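Long-range contacts in 3-alpha-hydroxysteroid dehydrogenase (Pseudomonas sp., PDB 2DKN), which catalyses the reversible NAD(H)-dependent oxidation of the 3-alpha-hydroxyl group of steroids, using a Rossmann-fold short-chain dehydrogenase scaffold: residues C69-G73 / A84-F88; V112-A117 / Y153-Y158; V74-G80 / A143-T149. All coordinates share one frame; numbering follows the deposited sequence.

Interaction 1 of 3, residues C69-G73 / A84-F88; sequences CAGVG and AVNYF. With NAI (1,4-dihydronicotinamide adenine dinucleotide), chain C.
The side-chain amide of N86 pairs with both backbone polar atoms of V72, and this pair of hydrogen bonds is the tight part of the contact. N86 OD1 accepts from V72 N at 2.9 Å in the carbonyl plane, on a lone pair, with the N-H pointing at it at 161°. On the return, N86 ND2 reaches V72 O at 3.0 Å, the acceptor lying almost within the amide plane. Because the two bonds use opposite ends of one flat group, they fix its rotation; a chi1 of -68° sets CG beside the backbone N and anti to the carbonyl carbon, which brings the amide to the loop. ND2 gives a further, weak bond to S156 OG on helix 149-166. Packing is close here, since the CA of G71, a residue without a side chain, lies 3.2 Å from N86 OD1.

Away from the amide the fit is looser. V72 CG2 comes no nearer to V85 CB than 4.4 Å, and V72 is partly exposed. Between the backbones a water donates to A70 O and V85 O, 2.9 Å from each. The coenzyme adds to this side-chain contact: V72 CG1 and V85 CG1 each lie 3.7 Å from NAI N7A. N86 lies within a wider, pi-type turn of its helix (84-88). A loop of sequence CAG after the fourth strand, tied to an asparagine of the next helix, is consistent with the NAG-type motif and conserved asparagine of classical short-chain dehydrogenases.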
loop_
_atom_site.group_PDB
_atom_site.type_symbol
_atom_site.label_atom_id
_atom_site.label_comp_id
_atom_site.label_asym_id
_atom_site.label_seq_id
_atom_site.Cartn_x
_atom_site.Cartn_y
_atom_site.Cartn_z
ATOM N N CYS A 69 -7.802 -1.929 -14.599
ATOM C CA CYS A 69 -8.848 -2.073 -13.581
ATOM C C CYS A 69 -9.962 -3.059 -14.025
ATOM O O CYS A 69 -10.704 -3.574 -13.191
ATOM C CB CYS A 69 -9.401 -0.690 -13.251
ATOM S SG CYS A 69 -10.471 -0.636 -11.840
ATOM N N ALA A 70 -10.058 -3.354 -15.324
ATOM C CA ALA A 70 -11.063 -4.329 -15.789
ATOM C C ALA A 70 -10.878 -5.659 -15.055
ATOM O O ALA A 70 -9.770 -6.170 -14.939
ATOM C CB ALA A 70 -10.989 -4.548 -17.309
ATOM N N GLY A 71 -11.963 -6.215 -14.539
ATOM C CA GLY A 71 -11.870 -7.515 -13.919
ATOM C C GLY A 71 -13.236 -8.087 -13.653
ATOM O O GLY A 71 -14.246 -7.364 -13.712
ATOM N N VAL A 72 -13.259 -9.387 -13.359
ATOM C CA VAL A 72 -14.493 -10.056 -13.051
ATOM C C VAL A 72 -14.307 -10.803 -11.743
ATOM O O VAL A 72 -13.171 -11.148 -11.350
ATOM C CB VAL A 72 -14.933 -11.023 -14.190
ATOM C CG1 VAL A 72 -15.328 -10.226 -15.442
ATOM C CG2 VAL A 72 -13.833 -12.054 -14.494
ATOM N N GLY A 73 -15.421 -11.035 -11.047
ATOM C CA GLY A 73 -15.358 -11.710 -9.755
ATOM C C GLY A 73 -15.978 -13.087 -9.791
ATOM O O GLY A 73 -16.113 -13.704 -10.852
ATOM N N ALA A 84 -8.650 -15.246 -17.977
ATOM C CA ALA A 84 -8.420 -14.537 -19.231
ATOM C C ALA A 84 -8.466 -13.026 -19.025
ATOM O O ALA A 84 -7.683 -12.283 -19.613
ATOM C CB ALA A 84 -9.478 -14.953 -20.272
ATOM N N VAL A 85 -9.418 -12.573 -18.220
ATOM C CA VAL A 85 -9.577 -11.124 -18.019
ATOM C C VAL A 85 -8.634 -10.636 -16.927
ATOM O O VAL A 85 -7.883 -9.690 -17.137
ATOM C CB VAL A 85 -11.028 -10.711 -17.650
ATOM C CG1 VAL A 85 -11.131 -9.184 -17.633
ATOM C CG2 VAL A 85 -11.980 -11.237 -18.657
ATOM N N ASN A 86 -8.679 -11.271 -15.759
ATOM C CA ASN A 86 -7.960 -10.730 -14.608
ATOM C C ASN A 86 -6.456 -10.812 -14.736
ATOM O O ASN A 86 -5.733 -9.982 -14.153
ATOM C CB ASN A 86 -8.376 -11.411 -13.306
ATOM C CG ASN A 86 -9.807 -11.085 -12.907
ATOM O OD1 ASN A 86 -10.502 -10.369 -13.620
ATOM N ND2 ASN A 86 -10.245 -11.602 -11.751
ATOM N N TYR A 87 -5.974 -11.842 -15.432
ATOM C CA TYR A 87 -4.542 -11.945 -15.666
ATOM C C TYR A 87 -4.150 -11.428 -17.057
ATOM O O TYR A 87 -3.413 -10.437 -17.171
ATOM C CB TYR A 87 -4.000 -13.367 -15.467
ATOM C CG TYR A 87 -2.493 -13.361 -15.479
ATOM C CD1 TYR A 87 -1.763 -13.107 -14.310
ATOM C CD2 TYR A 87 -1.792 -13.558 -16.661
ATOM C CE1 TYR A 87 -0.371 -13.076 -14.323
ATOM C CE2 TYR A 87 -0.415 -13.522 -16.680
ATOM C CZ TYR A 87 0.291 -13.281 -15.521
ATOM O OH TYR A 87 1.677 -13.249 -15.574
ATOM N N PHE A 88 -4.646 -12.083 -18.098
ATOM C CA PHE A 88 -4.182 -11.803 -19.453
ATOM C C PHE A 88 -4.708 -10.490 -20.027
ATOM O O PHE A 88 -4.022 -9.849 -20.833
ATOM C CB PHE A 88 -4.432 -13.011 -20.376
ATOM C CG PHE A 88 -3.552 -14.177 -20.048
ATOM C CD1 PHE A 88 -2.225 -14.192 -20.471
ATOM C CD2 PHE A 88 -4.018 -15.215 -19.250
ATOM C CE1 PHE A 88 -1.398 -15.244 -20.126
ATOM C CE2 PHE A 88 -3.193 -16.283 -18.918
ATOM C CZ PHE A 88 -1.894 -16.293 -19.350
HETATM P PA NAI C . -17.117 -3.346 -11.758
HETATM O O1A NAI C . -17.777 -4.553 -12.288
HETATM O O2A NAI C . -17.982 -2.241 -11.285
HETATM O O5B NAI C . -16.124 -2.748 -12.864
HETATM C C5B NAI C . -15.292 -3.584 -13.615
HETATM C C4B NAI C . -15.322 -3.079 -15.051
HETATM O O4B NAI C . -14.468 -3.955 -15.764
HETATM C C3B NAI C . -16.711 -3.149 -15.681
HETATM O O3B NAI C . -17.031 -1.950 -16.360
HETATM C C2B NAI C . -16.528 -4.265 -16.694
HETATM O O2B NAI C . -17.351 -4.157 -17.835
HETATM C C1B NAI C . -15.032 -4.193 -17.016
HETATM N N9A NAI C . -14.683 -5.497 -17.598
HETATM C C8A NAI C . -14.885 -6.747 -17.049
HETATM N N7A NAI C . -14.497 -7.665 -17.972
HETATM C C5A NAI C . -14.080 -7.016 -19.099
HETATM C C6A NAI C . -13.602 -7.445 -20.343
HETATM N N6A NAI C . -13.612 -8.740 -20.722
HETATM N N1A NAI C . -13.256 -6.493 -21.283
HETATM C C2A NAI C . -13.380 -5.147 -21.018
HETATM N N3A NAI C . -13.853 -4.719 -19.798
HETATM C C4A NAI C . -14.207 -5.648 -18.861
HETATM O O3 NAI C . -16.142 -3.900 -10.611
HETATM P PN NAI C . -15.084 -3.080 -9.713
HETATM O O1N NAI C . -14.972 -1.668 -10.118
HETATM O O2N NAI C . -15.430 -3.374 -8.311
HETATM O O5D NAI C . -13.745 -3.876 -10.093
HETATM C C5D NAI C . -12.603 -3.199 -10.599
HETATM C C4D NAI C . -11.397 -4.056 -10.234
HETATM O O4D NAI C . -11.299 -4.087 -8.814
HETATM C C3D NAI C . -11.522 -5.508 -10.688
HETATM O O3D NAI C . -10.241 -5.928 -11.144
HETATM C C2D NAI C . -11.817 -6.254 -9.388
HETATM O O2D NAI C . -11.311 -7.559 -9.423
HETATM C C1D NAI C . -11.058 -5.408 -8.376
HETATM N N1N NAI C . -11.532 -5.598 -6.978
HETATM C C2N NAI C . -12.821 -5.288 -6.648
HETATM C C3N NAI C . -13.256 -5.459 -5.343
HETATM C C7N NAI C . -14.659 -5.062 -4.960
HETATM O O7N NAI C . -15.051 -5.408 -3.677
HETATM N N7N NAI C . -15.468 -4.404 -5.812
HETATM C C4N NAI C . -12.372 -5.943 -4.358
HETATM C C5N NAI C . -11.034 -6.219 -4.711
HETATM C C6N NAI C . -10.639 -6.043 -6.029
HETATM O O HOH W 1 -8.239 -6.821 -17.270
#

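Interaction 2 of 3, residues V112-A117 / Y153-Y158; sequences VGSIAA and YAGSKY. With NAI (1,4-dihydronicotinamide adenine dinucleotide), chain C.
A buried contact joins the loop leaving strand 108-112 to helix 149-166 beside the nicotinamide ribose, and K157 carries its polar part. Its chain, bent at chi2 (-63°), runs past S114, where K157 CG meets S114 CB at 3.6 Å, and carries K157 NZ to V112 O at 2.8 Å. That donor stands 24° out of the carbonyl plane; a second bond, to G113 O, is weak. On the coenzyme side K157 NZ donates to NAI O3D at 2.8 Å and more weakly to O2D, so backbone and ribose together hold the ammonium.

Y153 comes to the same ribose: its OH and NAI O2D are hydrogen-bonded at 2.9 Å, with O2D near the ring plane, while K157 CG covers one ring face. A116 CB approaches the ring obliquely, 3.5 Å from Y153 CE2. S114 OG accepts from A116 N at 160°, an ST turn that orients the hydroxyl near the tyrosine. Farther along, A117 O lies at the edge of the Y158 ring, 3.5 Å from Y158 CD1, and F255 of the second subunit meets that ring.

S114, Y153 and K157, the latter two spaced as YxxxK, match the Ser-Tyr-Lys active site of short-chain dehydrogenases.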
loop_
_atom_site.group_PDB
_atom_site.type_symbol
_atom_site.label_atom_id
_atom_site.label_comp_id
_atom_site.label_asym_id
_atom_site.label_seq_id
_atom_site.Cartn_x
_atom_site.Cartn_y
_atom_site.Cartn_z
ATOM N N VAL A 112 -4.959 -3.013 -10.657
ATOM C CA VAL A 112 -5.892 -3.225 -9.546
ATOM C C VAL A 112 -5.949 -4.720 -9.244
ATOM O O VAL A 112 -6.529 -5.502 -10.008
ATOM C CB VAL A 112 -7.293 -2.666 -9.830
ATOM C CG1 VAL A 112 -8.219 -2.894 -8.602
ATOM C CG2 VAL A 112 -7.195 -1.165 -10.142
ATOM N N GLY A 113 -5.298 -5.096 -8.153
ATOM C CA GLY A 113 -5.291 -6.478 -7.676
ATOM C C GLY A 113 -6.487 -6.761 -6.779
ATOM O O GLY A 113 -7.639 -6.444 -7.123
ATOM N N SER A 114 -6.212 -7.386 -5.638
ATOM C CA SER A 114 -7.246 -7.780 -4.679
ATOM C C SER A 114 -6.620 -8.403 -3.452
ATOM O O SER A 114 -5.594 -9.090 -3.543
ATOM C CB SER A 114 -8.196 -8.813 -5.307
ATOM O OG SER A 114 -9.188 -9.197 -4.359
ATOM N N ILE A 115 -7.252 -8.181 -2.297
ATOM C CA ILE A 115 -6.878 -8.857 -1.079
ATOM C C ILE A 115 -7.052 -10.375 -1.277
ATOM O O ILE A 115 -6.425 -11.160 -0.577
ATOM C CB ILE A 115 -7.736 -8.315 0.116
ATOM C CG1 ILE A 115 -7.254 -8.825 1.460
ATOM C CG2 ILE A 115 -9.177 -8.619 -0.073
ATOM C CD1 ILE A 115 -7.890 -8.050 2.614
ATOM N N ALA A 116 -7.860 -10.777 -2.266
ATOM C CA ALA A 116 -8.033 -12.205 -2.573
ATOM C C ALA A 116 -6.704 -12.840 -2.945
ATOM O O ALA A 116 -6.526 -14.037 -2.786
ATOM C CB ALA A 116 -9.063 -12.418 -3.691
ATOM N N ALA A 117 -5.754 -12.027 -3.417
ATOM C CA ALA A 117 -4.417 -12.530 -3.723
ATOM C C ALA A 117 -3.741 -13.217 -2.530
ATOM O O ALA A 117 -2.817 -14.008 -2.714
ATOM C CB ALA A 117 -3.543 -11.419 -4.230
ATOM N N TYR A 153 -10.312 -16.608 -9.148
ATOM C CA TYR A 153 -10.199 -15.215 -8.725
ATOM C C TYR A 153 -8.942 -14.953 -7.876
ATOM O O TYR A 153 -8.123 -14.072 -8.193
ATOM C CB TYR A 153 -11.470 -14.785 -7.978
ATOM C CG TYR A 153 -11.488 -13.315 -7.658
ATOM C CD1 TYR A 153 -11.694 -12.398 -8.668
ATOM C CD2 TYR A 153 -11.320 -12.834 -6.352
ATOM C CE1 TYR A 153 -11.715 -11.041 -8.427
ATOM C CE2 TYR A 153 -11.344 -11.430 -6.099
ATOM C CZ TYR A 153 -11.528 -10.561 -7.157
ATOM O OH TYR A 153 -11.583 -9.164 -7.013
ATOM N N ALA A 154 -8.770 -15.728 -6.809
ATOM C CA ALA A 154 -7.577 -15.615 -5.976
ATOM C C ALA A 154 -6.320 -15.919 -6.778
ATOM O O ALA A 154 -5.327 -15.220 -6.644
ATOM C CB ALA A 154 -7.649 -16.552 -4.769
ATOM N N GLY A 155 -6.365 -16.957 -7.612
ATOM C CA GLY A 155 -5.187 -17.356 -8.394
ATOM C C GLY A 155 -4.797 -16.233 -9.346
ATOM O O GLY A 155 -3.634 -15.893 -9.463
ATOM N N SER A 156 -5.781 -15.654 -10.025
ATOM C CA SER A 156 -5.472 -14.660 -11.052
ATOM C C SER A 156 -4.946 -13.397 -10.388
ATOM O O SER A 156 -4.038 -12.758 -10.904
ATOM C CB SER A 156 -6.685 -14.374 -11.941
ATOM O OG SER A 156 -7.787 -13.860 -11.196
ATOM N N LYS A 157 -5.510 -13.055 -9.233
ATOM C CA LYS A 157 -5.110 -11.842 -8.528
ATOM C C LYS A 157 -3.722 -12.021 -7.912
ATOM O O LYS A 157 -2.876 -11.113 -7.972
ATOM C CB LYS A 157 -6.172 -11.438 -7.484
ATOM C CG LYS A 157 -7.446 -10.950 -8.129
ATOM C CD LYS A 157 -7.214 -9.686 -8.962
ATOM C CE LYS A 157 -8.534 -9.024 -9.370
ATOM N NZ LYS A 157 -8.285 -7.729 -10.128
ATOM N N TYR A 158 -3.464 -13.213 -7.376
ATOM C CA TYR A 158 -2.130 -13.550 -6.909
ATOM C C TYR A 158 -1.111 -13.432 -8.050
ATOM O O TYR A 158 -0.104 -12.737 -7.924
ATOM C CB TYR A 158 -2.076 -14.948 -6.266
ATOM C CG TYR A 158 -0.663 -15.337 -5.888
ATOM C CD1 TYR A 158 -0.125 -14.943 -4.665
ATOM C CD2 TYR A 158 0.145 -16.050 -6.764
ATOM C CE1 TYR A 158 1.179 -15.266 -4.317
ATOM C CE2 TYR A 158 1.467 -16.369 -6.431
ATOM C CZ TYR A 158 1.973 -15.966 -5.209
ATOM O OH TYR A 158 3.273 -16.270 -4.839
HETATM P PA NAI C . -17.117 -3.346 -11.758
HETATM O O1A NAI C . -17.777 -4.553 -12.288
HETATM O O2A NAI C . -17.982 -2.241 -11.285
HETATM O O5B NAI C . -16.124 -2.748 -12.864
HETATM C C5B NAI C . -15.292 -3.584 -13.615
HETATM C C4B NAI C . -15.322 -3.079 -15.051
HETATM O O4B NAI C . -14.468 -3.955 -15.764
HETATM C C3B NAI C . -16.711 -3.149 -15.681
HETATM O O3B NAI C . -17.031 -1.950 -16.360
HETATM C C2B NAI C . -16.528 -4.265 -16.694
HETATM O O2B NAI C . -17.351 -4.157 -17.835
HETATM C C1B NAI C . -15.032 -4.193 -17.016
HETATM N N9A NAI C . -14.683 -5.497 -17.598
HETATM C C8A NAI C . -14.885 -6.747 -17.049
HETATM N N7A NAI C . -14.497 -7.665 -17.972
HETATM C C5A NAI C . -14.080 -7.016 -19.099
HETATM C C6A NAI C . -13.602 -7.445 -20.343
HETATM N N6A NAI C . -13.612 -8.740 -20.722
HETATM N N1A NAI C . -13.256 -6.493 -21.283
HETATM C C2A NAI C . -13.380 -5.147 -21.018
HETATM N N3A NAI C . -13.853 -4.719 -19.798
HETATM C C4A NAI C . -14.207 -5.648 -18.861
HETATM O O3 NAI C . -16.142 -3.900 -10.611
HETATM P PN NAI C . -15.084 -3.080 -9.713
HETATM O O1N NAI C . -14.972 -1.668 -10.118
HETATM O O2N NAI C . -15.430 -3.374 -8.311
HETATM O O5D NAI C . -13.745 -3.876 -10.093
HETATM C C5D NAI C . -12.603 -3.199 -10.599
HETATM C C4D NAI C . -11.397 -4.056 -10.234
HETATM O O4D NAI C . -11.299 -4.087 -8.814
HETATM C C3D NAI C . -11.522 -5.508 -10.688
HETATM O O3D NAI C . -10.241 -5.928 -11.144
HETATM C C2D NAI C . -11.817 -6.254 -9.388
HETATM O O2D NAI C . -11.311 -7.559 -9.423
HETATM C C1D NAI C . -11.058 -5.408 -8.376
HETATM N N1N NAI C . -11.532 -5.598 -6.978
HETATM C C2N NAI C . -12.821 -5.288 -6.648
HETATM C C3N NAI C . -13.256 -5.459 -5.343
HETATM C C7N NAI C . -14.659 -5.062 -4.960
HETATM O O7N NAI C . -15.051 -5.408 -3.677
HETATM N N7N NAI C . -15.468 -4.404 -5.812
HETATM C C4N NAI C . -12.372 -5.943 -4.358
HETATM C C5N NAI C . -11.034 -6.219 -4.711
HETATM C C6N NAI C . -10.639 -6.043 -6.029
#

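Interaction 3 of 3, residues V74-G80 / A143-T149; sequences VTAANSG and AEQQGQT
The E144 carboxylate and the N78 amide stand nearly perpendicular to each other, their planes 86° apart, and the side chains cross rather than stack. E144 OE2 is met on its anti side, slightly out of the carboxylate plane, by the backbone N-H of G80, with a G80 N to E144 OE2 distance of 2.8 Å and an angle of 153°. The bend of the glutamate at chi2 turns the carboxylate toward the start of helix 79-102.

Three helix ends meet here. N78 is at the N-cap position of helix 79-102, and the E144 carboxylate accepts from G80 N in its first turn; the helix end would probably favour the anion. G147, with positive phi, is the first residue past helix 136-146, and Q148 is the N-cap residue of helix 149-166.

In the middle, S79 CB lies 3.4 Å from A143 O and 3.9 Å from A143 CB. A water joins the backbones beside it, donating to A143 O and Q148 O, each at 2.8 Å, and pairing with S79 OG.

At the other end of the contact T149 OG1 donates to V74 O at 2.7 Å, in the carbonyl plane and on a lone pair. Its chi1 of 54° puts OG1 between the backbone N and carbonyl carbon, while T149 CG2 rests between V74 O and S79 N, 3.9 Å from the latter. Y200 packs against both V74 and T149.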
loop_
_atom_site.group_PDB
_atom_site.type_symbol
_atom_site.label_atom_id
_atom_site.label_comp_id
_atom_site.label_asym_id
_atom_site.label_seq_id
_atom_site.Cartn_x
_atom_site.Cartn_y
_atom_site.Cartn_z
ATOM N N VAL A 74 -16.340 -13.585 -8.617
ATOM C CA VAL A 74 -16.791 -14.962 -8.513
ATOM C C VAL A 74 -18.087 -15.300 -9.261
ATOM O O VAL A 74 -18.380 -16.483 -9.435
ATOM C CB VAL A 74 -16.922 -15.407 -7.037
ATOM C CG1 VAL A 74 -15.567 -15.315 -6.352
ATOM C CG2 VAL A 74 -17.970 -14.565 -6.317
ATOM N N THR A 75 -18.859 -14.297 -9.681
ATOM C CA THR A 75 -20.054 -14.549 -10.500
ATOM C C THR A 75 -19.794 -14.540 -12.018
ATOM O O THR A 75 -20.739 -14.555 -12.813
ATOM C CB THR A 75 -21.237 -13.604 -10.141
ATOM O OG1 THR A 75 -20.862 -12.238 -10.371
ATOM C CG2 THR A 75 -21.643 -13.769 -8.668
ATOM N N ALA A 76 -18.522 -14.517 -12.428
ATOM C CA ALA A 76 -18.172 -14.632 -13.845
ATOM C C ALA A 76 -18.673 -15.953 -14.418
ATOM O O ALA A 76 -18.900 -16.920 -13.671
ATOM C CB ALA A 76 -16.626 -14.520 -14.031
ATOM N N ALA A 77 -18.761 -15.999 -15.751
ATOM C CA ALA A 77 -19.273 -17.147 -16.504
ATOM C C ALA A 77 -18.613 -18.464 -16.111
ATOM O O ALA A 77 -19.283 -19.492 -15.897
ATOM C CB ALA A 77 -19.094 -16.897 -18.014
ATOM N N ASN A 78 -17.291 -18.438 -16.000
ATOM C CA ASN A 78 -16.538 -19.631 -15.632
ATOM C C ASN A 78 -15.139 -19.243 -15.169
ATOM O O ASN A 78 -14.741 -18.092 -15.298
ATOM C CB ASN A 78 -16.484 -20.640 -16.797
ATOM C CG ASN A 78 -16.025 -20.008 -18.121
ATOM O OD1 ASN A 78 -16.776 -19.958 -19.116
ATOM N ND2 ASN A 78 -14.817 -19.524 -18.137
ATOM N N SER A 79 -14.401 -20.208 -14.629
ATOM C CA SER A 79 -13.040 -19.962 -14.142
ATOM C C SER A 79 -12.096 -19.524 -15.247
ATOM O O SER A 79 -11.198 -18.717 -15.013
ATOM C CB SER A 79 -12.509 -21.221 -13.466
ATOM O OG SER A 79 -13.214 -21.430 -12.256
ATOM N N GLY A 80 -12.280 -20.060 -16.454
ATOM C CA GLY A 80 -11.430 -19.690 -17.592
ATOM C C GLY A 80 -11.537 -18.205 -17.899
ATOM O O GLY A 80 -10.529 -17.543 -18.202
ATOM N N ALA A 143 -7.517 -23.703 -14.741
ATOM C CA ALA A 143 -8.561 -22.979 -14.010
ATOM C C ALA A 143 -9.874 -23.749 -14.077
ATOM O O ALA A 143 -10.553 -23.924 -13.063
ATOM C CB ALA A 143 -8.741 -21.558 -14.585
ATOM N N GLU A 144 -10.215 -24.213 -15.274
ATOM C CA GLU A 144 -11.441 -24.997 -15.467
ATOM C C GLU A 144 -11.409 -26.292 -14.653
ATOM O O GLU A 144 -12.378 -26.622 -13.983
ATOM C CB GLU A 144 -11.665 -25.303 -16.945
ATOM C CG GLU A 144 -12.204 -24.138 -17.750
ATOM C CD GLU A 144 -13.520 -23.611 -17.202
ATOM O OE1 GLU A 144 -14.438 -24.411 -16.929
ATOM O OE2 GLU A 144 -13.639 -22.391 -17.025
ATOM N N GLN A 145 -10.284 -26.998 -14.691
ATOM C CA GLN A 145 -10.104 -28.235 -13.914
ATOM C C GLN A 145 -10.123 -28.006 -12.400
ATOM O O GLN A 145 -10.546 -28.883 -11.634
ATOM C CB GLN A 145 -8.780 -28.895 -14.264
ATOM C CG GLN A 145 -8.671 -29.420 -15.678
ATOM C CD GLN A 145 -7.273 -29.937 -15.969
ATOM O OE1 GLN A 145 -6.972 -30.365 -17.085
ATOM N NE2 GLN A 145 -6.409 -29.902 -14.959
ATOM N N GLN A 146 -9.642 -26.848 -11.962
ATOM C CA GLN A 146 -9.625 -26.539 -10.532
ATOM C C GLN A 146 -11.066 -26.426 -10.035
ATOM O O GLN A 146 -11.369 -26.803 -8.893
ATOM C CB GLN A 146 -8.823 -25.271 -10.247
ATOM C CG GLN A 146 -8.651 -24.922 -8.770
ATOM C CD GLN A 146 -7.660 -25.807 -8.036
ATOM O OE1 GLN A 146 -6.470 -25.844 -8.361
ATOM N NE2 GLN A 146 -8.143 -26.500 -7.011
ATOM N N GLY A 147 -11.945 -25.980 -10.938
ATOM C CA GLY A 147 -13.390 -26.033 -10.695
ATOM C C GLY A 147 -14.221 -24.975 -9.980
ATOM O O GLY A 147 -15.452 -25.092 -9.900
ATOM N N GLN A 148 -13.580 -23.949 -9.435
ATOM C CA GLN A 148 -14.331 -22.974 -8.656
ATOM C C GLN A 148 -13.874 -21.565 -8.953
ATOM O O GLN A 148 -12.688 -21.276 -8.880
ATOM C CB GLN A 148 -14.185 -23.260 -7.172
ATOM C CG GLN A 148 -14.819 -24.581 -6.754
ATOM C CD GLN A 148 -14.660 -24.840 -5.287
ATOM O OE1 GLN A 148 -13.996 -25.796 -4.875
ATOM N NE2 GLN A 148 -15.250 -23.973 -4.475
ATOM N N THR A 149 -14.816 -20.685 -9.264
ATOM C CA THR A 149 -14.434 -19.337 -9.670
ATOM C C THR A 149 -13.640 -18.591 -8.597
ATOM O O THR A 149 -12.776 -17.775 -8.935
ATOM C CB THR A 149 -15.640 -18.487 -10.083
ATOM O OG1 THR A 149 -16.590 -18.500 -9.019
ATOM C CG2 THR A 149 -16.285 -19.035 -11.362
HETATM O O HOH W 2 -10.916 -22.542 -10.634
#

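Overall arrangement
Read from the N terminus, the chain leaves strand 65-68 and closes interaction 1 over a short span, when helix 79-102 returns to the loop at 69-73. Interaction 3 opens within that span, at 74-80, and therefore crosses interaction 1; it closes at 143-149. Interaction 2 opens in between, after strand 108-112, and closes at 153-158, so it crosses interaction 3 but follows interaction 1 in series. Interactions 1 and 2 touch directly, V72 O being 3.3 Å from Y153 CE1, and share the coenzyme. Interaction 3 lies outward, joining the start of helix 79-102 to the turn between helices 136-146 and 149-166.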